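Local coordinates for YfdX protein (Salmonella enterica I, PDB 6A02) that is of unsettled molecular function but is linked to antibiotic stress and virulence in Salmonella Typhi, at residues T11-W22 and Y78-T86; A24-E34 and A43-E51. All coordinates share one frame; numbering follows the deposited sequence. Where two conformers were deposited one is given.

Contact 1 (T11-W22 and Y78-T86)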
loop_
_atom_site.group_PDB
_atom_site.type_symbol
_atom_site.label_atom_id
_atom_site.label_comp_id
_atom_site.label_asym_id
_atom_site.label_seq_id
_atom_site.Cartn_x
_atom_site.Cartn_y
_atom_site.Cartn_z
ATOM N N THR A 11 -7.026 -11.991 -17.574
ATOM C CA THR A 11 -7.323 -10.572 -17.454
ATOM C C THR A 11 -8.589 -10.223 -18.241
ATOM O O THR A 11 -9.195 -11.064 -18.916
ATOM C CB THR A 11 -6.161 -9.743 -17.996
ATOM O OG1 THR A 11 -6.078 -9.926 -19.416
ATOM C CG2 THR A 11 -4.840 -10.157 -17.342
ATOM N N LEU A 12 -8.984 -8.946 -18.172
ATOM C CA LEU A 12 -10.150 -8.498 -18.931
ATOM C C LEU A 12 -9.959 -8.703 -20.426
ATOM O O LEU A 12 -10.938 -8.942 -21.146
ATOM C CB LEU A 12 -10.464 -7.032 -18.632
ATOM C CG LEU A 12 -10.888 -6.713 -17.196
ATOM C CD1 LEU A 12 -11.042 -5.207 -16.996
ATOM C CD2 LEU A 12 -12.181 -7.447 -16.835
ATOM N N ASN A 13 -8.718 -8.620 -20.907
ATOM C CA ASN A 13 -8.389 -8.842 -22.309
ATOM C C ASN A 13 -8.068 -10.298 -22.617
ATOM O O ASN A 13 -7.547 -10.583 -23.702
ATOM C CB ASN A 13 -7.200 -7.971 -22.725
ATOM C CG ASN A 13 -7.614 -6.598 -23.171
ATOM O OD1 ASN A 13 -7.591 -5.651 -22.385
ATOM N ND2 ASN A 13 -7.996 -6.473 -24.442
ATOM N N ASN A 14 -8.350 -11.214 -21.688
ATOM C CA ASN A 14 -8.213 -12.659 -21.880
ATOM C C ASN A 14 -6.767 -13.137 -21.905
ATOM O O ASN A 14 -6.479 -14.202 -22.457
ATOM C CB ASN A 14 -8.985 -13.182 -23.103
ATOM C CG ASN A 14 -10.467 -12.845 -23.048
ATOM O OD1 ASN A 14 -11.105 -12.954 -21.998
ATOM N ND2 ASN A 14 -11.020 -12.420 -24.182
ATOM N N ASP A 15 -5.843 -12.385 -21.314
ATOM C CA ASP A 15 -4.464 -12.841 -21.180
ATOM C C ASP A 15 -4.314 -13.637 -19.890
ATOM O O ASP A 15 -4.905 -13.291 -18.862
ATOM C CB ASP A 15 -3.522 -11.641 -21.182
ATOM C CG ASP A 15 -3.638 -10.822 -22.457
ATOM O OD1 ASP A 15 -3.603 -11.431 -23.547
ATOM O OD2 ASP A 15 -3.794 -9.586 -22.366
ATOM N N LYS A 16 -3.515 -14.701 -19.944
ATOM C CA LYS A 16 -3.436 -15.631 -18.825
ATOM C C LYS A 16 -2.629 -15.057 -17.663
ATOM O O LYS A 16 -1.642 -14.332 -17.854
ATOM C CB LYS A 16 -2.849 -16.967 -19.288
ATOM C CG LYS A 16 -3.863 -17.811 -20.056
ATOM C CD LYS A 16 -3.221 -19.033 -20.700
ATOM C CE LYS A 16 -4.266 -19.872 -21.445
ATOM N NZ LYS A 16 -3.735 -20.490 -22.699
ATOM N N ILE A 17 -3.075 -15.393 -16.455
ATOM C CA ILE A 17 -2.468 -14.975 -15.196
ATOM C C ILE A 17 -1.942 -16.223 -14.500
ATOM O O ILE A 17 -2.633 -17.248 -14.457
ATOM C CB ILE A 17 -3.526 -14.280 -14.310
ATOM C CG1 ILE A 17 -4.106 -13.028 -14.990
ATOM C CG2 ILE A 17 -2.932 -13.949 -12.949
ATOM C CD1 ILE A 17 -5.384 -12.521 -14.333
ATOM N N SER A 18 -0.728 -16.148 -13.945
ATOM C CA SER A 18 -0.084 -17.328 -13.364
ATOM C C SER A 18 -0.500 -17.513 -11.909
ATOM O O SER A 18 -0.006 -16.814 -11.016
ATOM C CB SER A 18 1.435 -17.267 -13.477
ATOM O OG SER A 18 2.011 -18.362 -12.775
ATOM N N GLY A 19 -1.367 -18.493 -11.657
ATOM C CA GLY A 19 -1.683 -18.828 -10.283
ATOM C C GLY A 19 -0.523 -19.460 -9.543
ATOM O O GLY A 19 -0.410 -19.311 -8.322
ATOM N N GLN A 20 0.345 -20.181 -10.262
ATOM C CA GLN A 20 1.519 -20.760 -9.621
ATOM C C GLN A 20 2.454 -19.673 -9.113
ATOM O O GLN A 20 2.979 -19.768 -7.997
ATOM C CB GLN A 20 2.274 -21.667 -10.587
ATOM C CG GLN A 20 1.589 -22.985 -10.902
ATOM C CD GLN A 20 2.339 -23.746 -11.970
ATOM O OE1 GLN A 20 2.551 -23.236 -13.072
ATOM N NE2 GLN A 20 2.767 -24.965 -11.646
ATOM N N ALA A 21 2.690 -18.642 -9.925
ATOM C CA ALA A 21 3.583 -17.572 -9.494
ATOM C C ALA A 21 2.962 -16.745 -8.381
ATOM O O ALA A 21 3.681 -16.246 -7.507
ATOM C CB ALA A 21 3.959 -16.681 -10.674
ATOM N N TRP A 22 1.641 -16.569 -8.399
ATOM C CA TRP A 22 0.998 -15.916 -7.266
ATOM C C TRP A 22 1.256 -16.689 -5.979
ATOM O O TRP A 22 1.638 -16.104 -4.958
ATOM C CB TRP A 22 -0.504 -15.738 -7.521
ATOM C CG TRP A 22 -1.105 -14.822 -6.514
ATOM C CD1 TRP A 22 -1.180 -13.462 -6.581
ATOM C CD2 TRP A 22 -1.672 -15.196 -5.265
ATOM N NE1 TRP A 22 -1.776 -12.963 -5.449
ATOM C CE2 TRP A 22 -2.095 -14.014 -4.629
ATOM C CE3 TRP A 22 -1.883 -16.420 -4.630
ATOM C CZ2 TRP A 22 -2.701 -14.017 -3.382
ATOM C CZ3 TRP A 22 -2.490 -16.424 -3.394
ATOM C CH2 TRP A 22 -2.895 -15.229 -2.786
ATOM N N TYR A 78 8.457 -9.493 -17.394
ATOM C CA TYR A 78 7.419 -9.484 -16.374
ATOM C C TYR A 78 6.311 -10.460 -16.737
ATOM O O TYR A 78 5.896 -10.542 -17.900
ATOM C CB TYR A 78 6.807 -8.090 -16.285
ATOM C CG TYR A 78 7.597 -7.127 -15.449
ATOM C CD1 TYR A 78 7.582 -7.221 -14.059
ATOM C CD2 TYR A 78 8.327 -6.094 -16.036
ATOM C CE1 TYR A 78 8.299 -6.339 -13.271
ATOM C CE2 TYR A 78 9.043 -5.185 -15.254
ATOM C CZ TYR A 78 9.029 -5.324 -13.873
ATOM O OH TYR A 78 9.741 -4.438 -13.089
ATOM N N ILE A 79 5.820 -11.189 -15.733
ATOM C CA ILE A 79 4.644 -12.042 -15.879
ATOM C C ILE A 79 3.521 -11.560 -14.966
ATOM O O ILE A 79 3.753 -11.004 -13.883
ATOM C CB ILE A 79 4.935 -13.540 -15.633
ATOM C CG1 ILE A 79 5.463 -13.768 -14.212
ATOM C CG2 ILE A 79 5.878 -14.112 -16.712
ATOM C CD1 ILE A 79 5.312 -15.234 -13.748
ATOM N N ARG A 80 2.292 -11.799 -15.411
ATOM C CA ARG A 80 1.087 -11.447 -14.665
ATOM C C ARG A 80 0.811 -12.474 -13.575
ATOM O O ARG A 80 0.772 -13.680 -13.846
ATOM C CB ARG A 80 -0.118 -11.417 -15.610
ATOM C CG ARG A 80 -0.083 -10.294 -16.636
ATOM C CD ARG A 80 -1.258 -10.378 -17.611
ATOM N NE ARG A 80 -1.122 -11.564 -18.442
ATOM C CZ ARG A 80 -0.480 -11.593 -19.608
ATOM N NH1 ARG A 80 0.056 -10.484 -20.116
ATOM N NH2 ARG A 80 -0.385 -12.742 -20.274
ATOM N N ILE A 81 0.589 -12.001 -12.346
ATOM C CA ILE A 81 0.252 -12.885 -11.236
ATOM C C ILE A 81 -1.091 -12.580 -10.588
ATOM O O ILE A 81 -1.582 -13.414 -9.813
ATOM C CB ILE A 81 1.369 -12.971 -10.167
ATOM C CG1 ILE A 81 1.457 -11.680 -9.349
ATOM C CG2 ILE A 81 2.695 -13.305 -10.815
ATOM C CD1 ILE A 81 2.382 -11.788 -8.142
ATOM N N ASN A 82 -1.702 -11.434 -10.871
ATOM C CA ASN A 82 -3.020 -11.139 -10.323
ATOM C C ASN A 82 -3.627 -9.999 -11.119
ATOM O O ASN A 82 -2.910 -9.185 -11.705
ATOM C CB ASN A 82 -2.948 -10.772 -8.834
ATOM C CG ASN A 82 -4.314 -10.723 -8.187
ATOM O OD1 ASN A 82 -4.992 -11.732 -8.102
ATOM N ND2 ASN A 82 -4.730 -9.539 -7.743
ATOM N N SER A 83 -4.956 -9.933 -11.117
ATOM C CA SER A 83 -5.666 -8.769 -11.626
ATOM C C SER A 83 -6.732 -8.348 -10.629
ATOM O O SER A 83 -7.418 -9.192 -10.038
ATOM C CB SER A 83 -6.365 -9.049 -12.951
ATOM O OG SER A 83 -6.466 -7.844 -13.684
ATOM N N SER A 84 -6.890 -7.037 -10.467
ATOM C CA SER A 84 -7.977 -6.490 -9.665
ATOM C C SER A 84 -8.565 -5.277 -10.370
ATOM O O SER A 84 -8.043 -4.798 -11.381
ATOM C CB SER A 84 -7.510 -6.105 -8.260
ATOM O OG SER A 84 -6.644 -4.983 -8.315
ATOM N N ILE A 85 -9.665 -4.767 -9.815
ATOM C CA ILE A 85 -10.405 -3.659 -10.405
ATOM C C ILE A 85 -10.390 -2.466 -9.458
ATOM O O ILE A 85 -10.557 -2.626 -8.244
ATOM C CB ILE A 85 -11.861 -4.087 -10.688
ATOM C CG1 ILE A 85 -11.888 -5.236 -11.698
ATOM C CG2 ILE A 85 -12.701 -2.912 -11.188
ATOM C CD1 ILE A 85 -11.399 -4.841 -13.061
ATOM N N THR A 86 -10.211 -1.272 -10.021
ATOM C CA THR A 86 -10.536 -0.020 -9.345
ATOM C C THR A 86 -11.639 0.693 -10.110
ATOM O O THR A 86 -11.527 0.919 -11.323
ATOM C CB THR A 86 -9.306 0.889 -9.274
ATOM O OG1 THR A 86 -8.312 0.250 -8.482
ATOM C CG2 THR A 86 -9.663 2.270 -8.667
#
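The N-terminal loop leading into helix 19-36 lies against strand 77-89, an outermost strand of the chain's three-stranded antiparallel sheet, and Arg80 pins it there. The Arg80 guanidinium takes hold of Lys16 O side-on with two nitrogens: NE at 2.9 Å, reaching the oxygen from above the carbonyl plane, and NH2 at 3.2 Å, in that plane and on a lone pair. A bend at chi3 (-67°) turns the arginine chain so that both N-H groups face this one atom. Asp15 CB sits over one guanidinium face, 3.4 Å from Arg80 CZ, while Thr11 CG2 packs on Arg80 CD; a long, partly apolar residue with a flat polar end thus serves carbon and oxygen partners alike. The backbone adds an almost straight bond, Ser18 N to Arg80 O, at 2.9 Å. On its helical side Ser18 is the N-cap, its OG accepting from Ala21 N, a task suited to a short hydroxyl side chain. Just beyond Arg80 the strand carries a classic beta bulge, where Ile81 and Asn82 both face Glu132 of strand 125-135. Ile17 CG2 presses on this backbone, 3.3 Å from Ile81 C. In the first helical turn small Ala21 lets the isoleucines in close: its CB lies 3.6 Å from Ile81 CG2 and 3.7 Å from Ile79 CD1. The indole of Trp22 runs beside the Asn82 side chain, whose OD1 is hydrogen-bonded to Arg26 NH1 of the second subunit.

Contact 2 (A24-E34 and A43-E51); sequences AMRDIGMSRFE and AEQLAAQAE
Leu46 is the knob of this antiparallel helix pair, its side chain set in a hole formed by Asp27, Met30, Ser31 and Glu34 of the facing helix. Leu46 CB meets Ser31 CB and, at 3.8 Å, the carbonyl oxygen Asp27 O. With CG anti to its own carbonyl carbon (chi1 -71°), the branch carries Leu46 CD1 down among the backbone atoms, 3.8 Å from Ser31 N, with Met30 CB and Glu34 CG also touching it. The other methyl, CD2, lies near Met30 CE in one modelled conformer of that methionine; a forked apolar tip suits this hole. The segment axes come within 8.0 Å at an angle of 163°, a helical hairpin whose close spacing is suited by small residues. Ala50 CB fits 3.6 Å from Ala24 O and also touches Ile28 CG1, and Ala43 CB lies 3.3 Å from Ser31 O. Ser31 is nearly as compact, yet polar: its OG, anti to the backbone N (chi1 177°), donates to Ala43 O at 2.8 Å from above the carbonyl plane, while Ala47 N reaches the same oxygen from the opposite face. Away from that bond, in one modelled conformer of Gln49, a water donates to both Asp27 OD1 and Gln49 OE1; Asp27 OD1 also accepts from Gln23 NE2. The chemistry is therefore mixed: leucine and alanine pack on carbon and backbone atoms, and the buried serine hydroxyl is satisfied by a carbonyl that keeps its own helical bond.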
loop_
_atom_site.group_PDB
_atom_site.type_symbol
_atom_site.label_atom_id
_atom_site.label_comp_id
_atom_site.label_asym_id
_atom_site.label_seq_id
_atom_site.Cartn_x
_atom_site.Cartn_y
_atom_site.Cartn_z
ATOM N N ALA A 24 3.662 -18.741 -5.404
ATOM C CA ALA A 24 5.085 -18.654 -5.102
ATOM C C ALA A 24 5.395 -17.388 -4.314
ATOM O O ALA A 24 6.166 -17.423 -3.346
ATOM C CB ALA A 24 5.902 -18.697 -6.395
ATOM N N MET A 25 4.788 -16.263 -4.699
ATOM C CA MET A 25 5.038 -15.026 -3.964
ATOM C C MET A 25 4.481 -15.109 -2.550
ATOM O O MET A 25 5.094 -14.594 -1.607
ATOM C CB MET A 25 4.437 -13.835 -4.713
ATOM C CG MET A 25 5.058 -13.577 -6.085
ATOM S SD MET A 25 6.865 -13.588 -6.083
ATOM C CE MET A 25 7.198 -12.221 -4.980
ATOM N N ARG A 26 3.321 -15.749 -2.387
ATOM C CA ARG A 26 2.778 -15.979 -1.054
ATOM C C ARG A 26 3.740 -16.830 -0.229
ATOM O O ARG A 26 4.035 -16.514 0.934
ATOM C CB ARG A 26 1.402 -16.630 -1.212
ATOM C CG ARG A 26 0.844 -17.327 -0.003
ATOM C CD ARG A 26 0.642 -16.410 1.170
ATOM N NE ARG A 26 -0.181 -17.076 2.180
ATOM C CZ ARG A 26 -0.353 -16.625 3.417
ATOM N NH1 ARG A 26 0.252 -15.516 3.801
ATOM N NH2 ARG A 26 -1.123 -17.294 4.268
ATOM N N ASP A 27 4.292 -17.885 -0.840
ATOM C CA ASP A 27 5.239 -18.746 -0.134
ATOM C C ASP A 27 6.512 -17.991 0.248
ATOM O O ASP A 27 7.085 -18.235 1.319
ATOM C CB ASP A 27 5.595 -19.956 -1.000
ATOM C CG ASP A 27 4.449 -20.937 -1.157
ATOM O OD1 ASP A 27 3.423 -20.796 -0.451
ATOM O OD2 ASP A 27 4.604 -21.858 -1.993
ATOM N N ILE A 28 6.973 -17.086 -0.622
ATOM C CA ILE A 28 8.168 -16.286 -0.351
ATOM C C ILE A 28 7.974 -15.425 0.896
ATOM O O ILE A 28 8.862 -15.333 1.755
ATOM C CB ILE A 28 8.520 -15.445 -1.597
ATOM C CG1 ILE A 28 9.159 -16.323 -2.669
ATOM C CG2 ILE A 28 9.437 -14.281 -1.257
ATOM C CD1 ILE A 28 9.249 -15.627 -4.006
ATOM N N GLY A 29 6.814 -14.774 1.015
ATOM C CA GLY A 29 6.543 -13.979 2.202
ATOM C C GLY A 29 6.476 -14.810 3.470
ATOM O O GLY A 29 7.018 -14.418 4.510
ATOM N N MET A 30 5.810 -15.964 3.405
ATOM C CA MET A 30 5.724 -16.830 4.578
ATOM C C MET A 30 7.101 -17.358 4.953
ATOM O O MET A 30 7.447 -17.443 6.140
ATOM C CB MET A 30 4.756 -17.985 4.314
ATOM C CG MET A 30 3.296 -17.555 4.138
ATOM S SD MET A 30 2.145 -18.946 4.071
ATOM C CE MET A 30 2.832 -19.859 5.455
ATOM N N SER A 31 7.911 -17.691 3.947
ATOM C CA SER A 31 9.266 -18.160 4.208
ATOM C C SER A 31 10.055 -17.116 4.979
ATOM O O SER A 31 10.712 -17.429 5.980
ATOM C CB SER A 31 9.953 -18.489 2.883
ATOM O OG SER A 31 11.307 -18.878 3.075
ATOM N N ARG A 32 10.000 -15.857 4.536
ATOM C CA ARG A 32 10.756 -14.818 5.228
ATOM C C ARG A 32 10.303 -14.686 6.673
ATOM O O ARG A 32 11.128 -14.565 7.584
ATOM C CB ARG A 32 10.622 -13.480 4.502
ATOM C CG ARG A 32 11.359 -12.357 5.200
ATOM C CD ARG A 32 11.482 -11.145 4.288
ATOM N NE ARG A 32 12.133 -10.019 4.942
ATOM C CZ ARG A 32 11.476 -9.084 5.620
ATOM N NH1 ARG A 32 10.158 -9.155 5.736
ATOM N NH2 ARG A 32 12.136 -8.088 6.186
ATOM N N PHE A 33 8.990 -14.708 6.907
ATOM C CA PHE A 33 8.506 -14.594 8.275
ATOM C C PHE A 33 9.044 -15.724 9.142
ATOM O O PHE A 33 9.449 -15.498 10.295
ATOM C CB PHE A 33 6.979 -14.602 8.309
ATOM C CG PHE A 33 6.424 -14.608 9.710
ATOM C CD1 PHE A 33 6.398 -13.447 10.462
ATOM C CD2 PHE A 33 5.995 -15.787 10.292
ATOM C CE1 PHE A 33 5.912 -13.455 11.778
ATOM C CE2 PHE A 33 5.509 -15.796 11.601
ATOM C CZ PHE A 33 5.472 -14.631 12.338
ATOM N N GLU A 34 9.058 -16.947 8.606
ATOM C CA GLU A 34 9.480 -18.088 9.415
ATOM C C GLU A 34 10.955 -18.013 9.805
ATOM O O GLU A 34 11.345 -18.591 10.824
ATOM C CB GLU A 34 9.118 -19.403 8.729
ATOM C CG GLU A 34 7.620 -19.626 8.561
ATOM C CD GLU A 34 6.861 -19.743 9.873
ATOM O OE1 GLU A 34 7.487 -19.749 10.955
ATOM O OE2 GLU A 34 5.614 -19.833 9.817
ATOM N N ALA A 43 11.004 -22.336 6.824
ATOM C CA ALA A 43 11.310 -21.342 5.801
ATOM C C ALA A 43 11.910 -21.993 4.563
ATOM O O ALA A 43 11.577 -21.626 3.431
ATOM C CB ALA A 43 12.264 -20.294 6.355
ATOM N N GLU A 44 12.794 -22.974 4.755
ATOM C CA GLU A 44 13.366 -23.668 3.607
ATOM C C GLU A 44 12.309 -24.441 2.838
ATOM O O GLU A 44 12.326 -24.451 1.601
ATOM C CB GLU A 44 14.497 -24.593 4.060
ATOM C CG GLU A 44 15.685 -23.837 4.616
ATOM C CD GLU A 44 16.804 -24.734 5.080
ATOM O OE1 GLU A 44 16.651 -25.966 4.952
ATOM O OE2 GLU A 44 17.823 -24.196 5.582
ATOM N N GLN A 45 11.375 -25.085 3.550
ATOM C CA GLN A 45 10.304 -25.819 2.882
ATOM C C GLN A 45 9.457 -24.888 2.028
ATOM O O GLN A 45 9.101 -25.222 0.892
ATOM C CB GLN A 45 9.418 -26.522 3.913
ATOM C CG GLN A 45 10.071 -27.706 4.628
ATOM C CD GLN A 45 9.140 -28.365 5.640
ATOM O OE1 GLN A 45 8.327 -27.700 6.285
ATOM N NE2 GLN A 45 9.244 -29.684 5.766
ATOM N N LEU A 46 9.140 -23.704 2.556
ATOM C CA LEU A 46 8.296 -22.762 1.828
ATOM C C LEU A 46 9.029 -22.183 0.624
ATOM O O LEU A 46 8.447 -22.045 -0.460
ATOM C CB LEU A 46 7.846 -21.651 2.779
ATOM C CG LEU A 46 6.828 -22.098 3.827
ATOM C CD1 LEU A 46 6.820 -21.148 5.006
ATOM C CD2 LEU A 46 5.441 -22.196 3.218
ATOM N N ALA A 47 10.312 -21.859 0.784
ATOM C CA ALA A 47 11.092 -21.359 -0.342
ATOM C C ALA A 47 11.284 -22.440 -1.397
ATOM O O ALA A 47 11.274 -22.148 -2.599
ATOM C CB ALA A 47 12.438 -20.810 0.139
ATOM N N ALA A 48 11.442 -23.696 -0.968
ATOM C CA ALA A 48 11.546 -24.793 -1.924
ATOM C C ALA A 48 10.260 -24.955 -2.716
ATOM O O ALA A 48 10.297 -25.222 -3.924
ATOM C CB ALA A 48 11.910 -26.093 -1.207
ATOM N N GLN A 49 9.111 -24.789 -2.064
ATOM C CA GLN A 49 7.858 -24.843 -2.810
ATOM C C GLN A 49 7.777 -23.706 -3.819
ATOM O O GLN A 49 7.358 -23.909 -4.964
ATOM C CB GLN A 49 6.647 -24.811 -1.878
ATOM C CG GLN A 49 6.499 -26.000 -0.925
ATOM C CD GLN A 49 5.407 -25.786 0.116
ATOM O OE1 GLN A 49 4.827 -24.706 0.215
ATOM N NE2 GLN A 49 5.122 -26.820 0.895
ATOM N N ALA A 50 8.178 -22.497 -3.414
ATOM C CA ALA A 50 8.181 -21.379 -4.350
ATOM C C ALA A 50 9.094 -21.659 -5.535
ATOM O O ALA A 50 8.751 -21.342 -6.683
ATOM C CB ALA A 50 8.605 -20.101 -3.624
ATOM N N GLU A 51 10.268 -22.241 -5.276
ATOM C CA GLU A 51 11.185 -22.577 -6.358
ATOM C C GLU A 51 10.550 -23.562 -7.330
ATOM O O GLU A 51 10.656 -23.393 -8.549
ATOM C CB GLU A 51 12.486 -23.137 -5.782
ATOM C CG GLU A 51 13.584 -23.337 -6.822
ATOM C CD GLU A 51 14.841 -23.957 -6.243
ATOM O OE1 GLU A 51 14.722 -24.898 -5.426
ATOM O OE2 GLU A 51 15.948 -23.499 -6.606
HETATM O O HOH W 1 2.270 -23.240 1.348
#

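How the contacts relate
From the N terminus, the chain runs through the loop at 11-18 into helix 19-36, turns back along helix 40-54, and only later enters strand 77-89. Contact 2 closes the short hairpin between the first two helices, with eight residues separating its segments. Contact 1 closes a much longer loop of 55 residues, and this loop contains the whole of contact 2. Helix 19-36 serves both: its first turn rests on strand 77-89, and its later turns pair with helix 40-54. The centres are about 20 Å apart, yet the contacts meet where Ile81 CD1 packs 3.8 Å from Met25 CG. Sheet and helical hairpin are thereby joined, and both contacts touch the second subunit.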